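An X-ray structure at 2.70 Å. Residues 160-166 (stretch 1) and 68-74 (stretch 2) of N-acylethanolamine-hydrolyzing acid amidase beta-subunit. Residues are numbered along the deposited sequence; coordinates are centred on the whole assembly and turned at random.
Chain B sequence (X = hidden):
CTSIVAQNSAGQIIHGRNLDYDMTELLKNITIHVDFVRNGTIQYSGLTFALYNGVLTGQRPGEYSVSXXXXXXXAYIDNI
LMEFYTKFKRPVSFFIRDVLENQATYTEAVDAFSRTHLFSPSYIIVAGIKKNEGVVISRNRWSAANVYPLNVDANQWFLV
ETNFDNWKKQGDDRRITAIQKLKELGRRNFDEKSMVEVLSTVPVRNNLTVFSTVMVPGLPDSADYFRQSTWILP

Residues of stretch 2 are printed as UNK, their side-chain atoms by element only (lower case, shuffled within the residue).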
# COMPACT_ATOMS: atom_id res chain seq x y z
N VAL B 160 -7.20 6.16 12.73
CA VAL B 160 -6.50 4.88 12.78
C VAL B 160 -7.38 3.81 12.14
O VAL B 160 -8.57 3.71 12.46
CB VAL B 160 -6.13 4.47 14.22
CG1 VAL B 160 -5.38 3.14 14.22
CG2 VAL B 160 -5.30 5.56 14.88
N GLU B 161 -6.79 2.99 11.28
CA GLU B 161 -7.53 1.93 10.63
C GLU B 161 -6.61 0.74 10.39
O GLU B 161 -5.41 0.91 10.15
CB GLU B 161 -8.15 2.43 9.31
CG GLU B 161 -9.30 1.57 8.80
CD GLU B 161 -10.38 1.35 9.85
OE1 GLU B 161 -11.13 2.31 10.14
OE2 GLU B 161 -10.47 0.23 10.41
N THR B 162 -7.18 -0.47 10.47
CA THR B 162 -6.42 -1.68 10.19
C THR B 162 -7.14 -2.43 9.07
O THR B 162 -7.38 -1.86 8.02
CB THR B 162 -6.21 -2.50 11.45
OG1 THR B 162 -7.48 -2.87 12.01
CG2 THR B 162 -5.44 -1.71 12.48
N ASN B 163 -7.48 -3.71 9.28
CA ASN B 163 -7.96 -4.59 8.23
C ASN B 163 -9.40 -5.05 8.39
O ASN B 163 -9.92 -5.70 7.48
CB ASN B 163 -7.07 -5.84 8.17
CG ASN B 163 -5.65 -5.52 7.78
OD1 ASN B 163 -4.70 -5.90 8.47
ND2 ASN B 163 -5.49 -4.82 6.65
N PHE B 164 -10.05 -4.79 9.51
CA PHE B 164 -11.33 -5.42 9.82
C PHE B 164 -12.41 -4.37 10.04
O PHE B 164 -12.18 -3.16 9.94
CB PHE B 164 -11.19 -6.32 11.04
CG PHE B 164 -9.97 -7.21 11.01
CD1 PHE B 164 -9.89 -8.29 10.15
CD2 PHE B 164 -8.91 -6.97 11.87
CE1 PHE B 164 -8.79 -9.09 10.13
CE2 PHE B 164 -7.79 -7.78 11.85
CZ PHE B 164 -7.74 -8.85 10.98
N ASP B 165 -13.62 -4.86 10.32
CA ASP B 165 -14.77 -4.03 10.68
C ASP B 165 -15.60 -4.76 11.73
O ASP B 165 -15.30 -5.90 12.11
CB ASP B 165 -15.60 -3.66 9.44
CG ASP B 165 -15.75 -4.81 8.48
OD1 ASP B 165 -15.86 -5.96 8.95
OD2 ASP B 165 -15.76 -4.56 7.25
N ASN B 166 -16.64 -4.10 12.22
CA ASN B 166 -17.61 -4.68 13.16
C ASN B 166 -16.85 -5.14 14.41
O ASN B 166 -15.90 -4.46 14.84
CB ASN B 166 -18.38 -5.76 12.45
CG ASN B 166 -19.23 -5.21 11.32
OD1 ASN B 166 -19.95 -4.22 11.49
ND2 ASN B 166 -19.11 -5.82 10.14
N UNK B 68 -3.02 1.98 1.43
CA UNK B 68 -4.18 1.11 1.29
C UNK B 68 -4.07 -0.07 2.26
O UNK B 68 -3.04 -0.73 2.32
c UNK B 68 -6.25 0.12 -1.67
c UNK B 68 -5.55 -0.28 -0.38
c UNK B 68 -4.32 0.59 -0.14
c UNK B 68 -5.15 -1.75 -0.42
N UNK B 69 -5.14 -0.30 3.02
CA UNK B 69 -5.27 -1.46 3.88
C UNK B 69 -6.30 -2.41 3.27
O UNK B 69 -7.40 -1.99 2.90
c UNK B 69 -5.70 -1.07 5.29
n UNK B 69 -4.88 -0.01 7.31
o UNK B 69 -3.71 0.25 5.40
c UNK B 69 -4.67 -0.22 6.01
N UNK B 70 -5.95 -3.69 3.19
CA UNK B 70 -6.93 -4.67 2.79
C UNK B 70 -8.02 -4.76 3.84
O UNK B 70 -7.79 -4.51 5.03
c UNK B 70 -6.27 -6.04 2.59
N UNK B 71 -9.23 -5.09 3.40
CA UNK B 71 -10.39 -5.15 4.28
C UNK B 71 -10.94 -6.56 4.22
O UNK B 71 -11.34 -7.04 3.16
c UNK B 71 -15.50 -1.61 5.02
n UNK B 71 -15.58 -1.04 3.83
n UNK B 71 -14.51 -2.44 5.30
c UNK B 71 -12.52 -3.85 4.87
n UNK B 71 -16.43 -1.35 5.94
c UNK B 71 -11.46 -4.14 3.84
c UNK B 71 -13.45 -2.78 4.35
N UNK B 72 -10.94 -7.23 5.37
CA UNK B 72 -11.37 -8.62 5.48
C UNK B 72 -12.62 -8.68 6.35
O UNK B 72 -12.58 -8.33 7.53
c UNK B 72 -7.57 -9.71 3.41
o UNK B 72 -5.28 -9.05 3.41
c UNK B 72 -8.79 -9.82 4.06
c UNK B 72 -6.62 -8.71 5.38
c UNK B 72 -6.49 -9.16 4.07
c UNK B 72 -7.84 -8.83 6.02
c UNK B 72 -10.27 -9.50 6.07
c UNK B 72 -8.94 -9.37 5.37
N UNK B 73 -13.71 -9.16 5.76
CA UNK B 73 -14.95 -9.37 6.47
C UNK B 73 -15.21 -10.88 6.51
O UNK B 73 -14.44 -11.68 5.99
o UNK B 73 -15.83 -7.22 5.72
c UNK B 73 -16.10 -8.62 5.80
N UNK B 74 -16.30 -11.26 7.16
CA UNK B 74 -16.67 -12.65 7.23
C UNK B 74 -17.11 -13.18 5.88
O UNK B 74 -17.09 -12.49 4.85
O HOH W 1 -13.52 -8.23 10.00

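Position 68 carries four side-chain carbons, forked at the second, with no heteroatom, and they stay out of reach of stretch 1. This is Leu68, a buried strand residue; a branched hydrocarbon suits such an interior site.

At position 69 two carbons lead to one oxygen and one nitrogen, the pattern of a carboxamide. The CA-to-CB bond points toward stretch 1, and the side-chain nitrogen lies 3.2 Å from Thr162 O. The residue is Asn69. Its ND2 donates a hydrogen bond to Thr162 O, with an angle of 156°. The same ND2 lies 3.0 Å from Glu161 O, but the angle there is too poor for a hydrogen bond. OD1 is satisfied elsewhere in the structure, so both ends of the amide are employed in a buried setting.

Position 70 has a single side-chain carbon, CB, 4.3 Å from Asn163 ND2. It is Ala70, and its carbonyl makes the main contact: Asn163 ND2 donates to Ala70 O at 2.8 Å and 164°. The small methyl group lies beside this bond without obstructing it.

At position 71 three carbons lead to a guanidinium: a nitrogen, 3.1 Å from Asp165 OD2, then a carbon bearing two more nitrogens. This is Arg71. Its CB points away from stretch 1, yet its extended chain, with chi1 to chi3 all t, brings the charged end nearer. NE meets Asp165 OD2 in a salt bridge whose hydrogen bond is weak, its angle being 133°.

Position 72 shows one carbon followed by a six-carbon ring bearing an oxygen; one ring carbon lies 3.8 Å from Asn163 CB and 4.2 Å from Phe164 CE1. This is Tyr72, and Phe164 CE1 sits near the plane of its ring, at the edge. The ring thus supplies apolar contact, while OH is hydrogen-bonded elsewhere in the structure.

Position 73 has one carbon and one oxygen, the oxygen 3.1 Å from Asp165 OD2 and 3.5 Å from Asp165 OD1. This is Ser73, whose short polar side chain can give its one proton to the carboxylate in a weak hydrogen bond, although its region is poorly ordered.

Position 74 has no side-chain atoms and is Gly74, exposed and without contact to stretch 1. An ideal CB would have room, so this contact does not itself require glycine.

The contact centres on Asn163. Besides the hydrogen bond from its side-chain ND2 to Ala70 O, its backbone oxygen accepts from Tyr72 N at 2.8 Å and 169°, and Arg71 CA approaches that Asn163 O at 3.3 Å in a CA-H...O contact. Asn69 fastens one end, Asp165 the other through charge, and a water donates to Tyr72 O at 2.6 Å while weakly accepting from Asp165 N at 3.4 Å.

Stretch 2 (68-74) LNARYSG
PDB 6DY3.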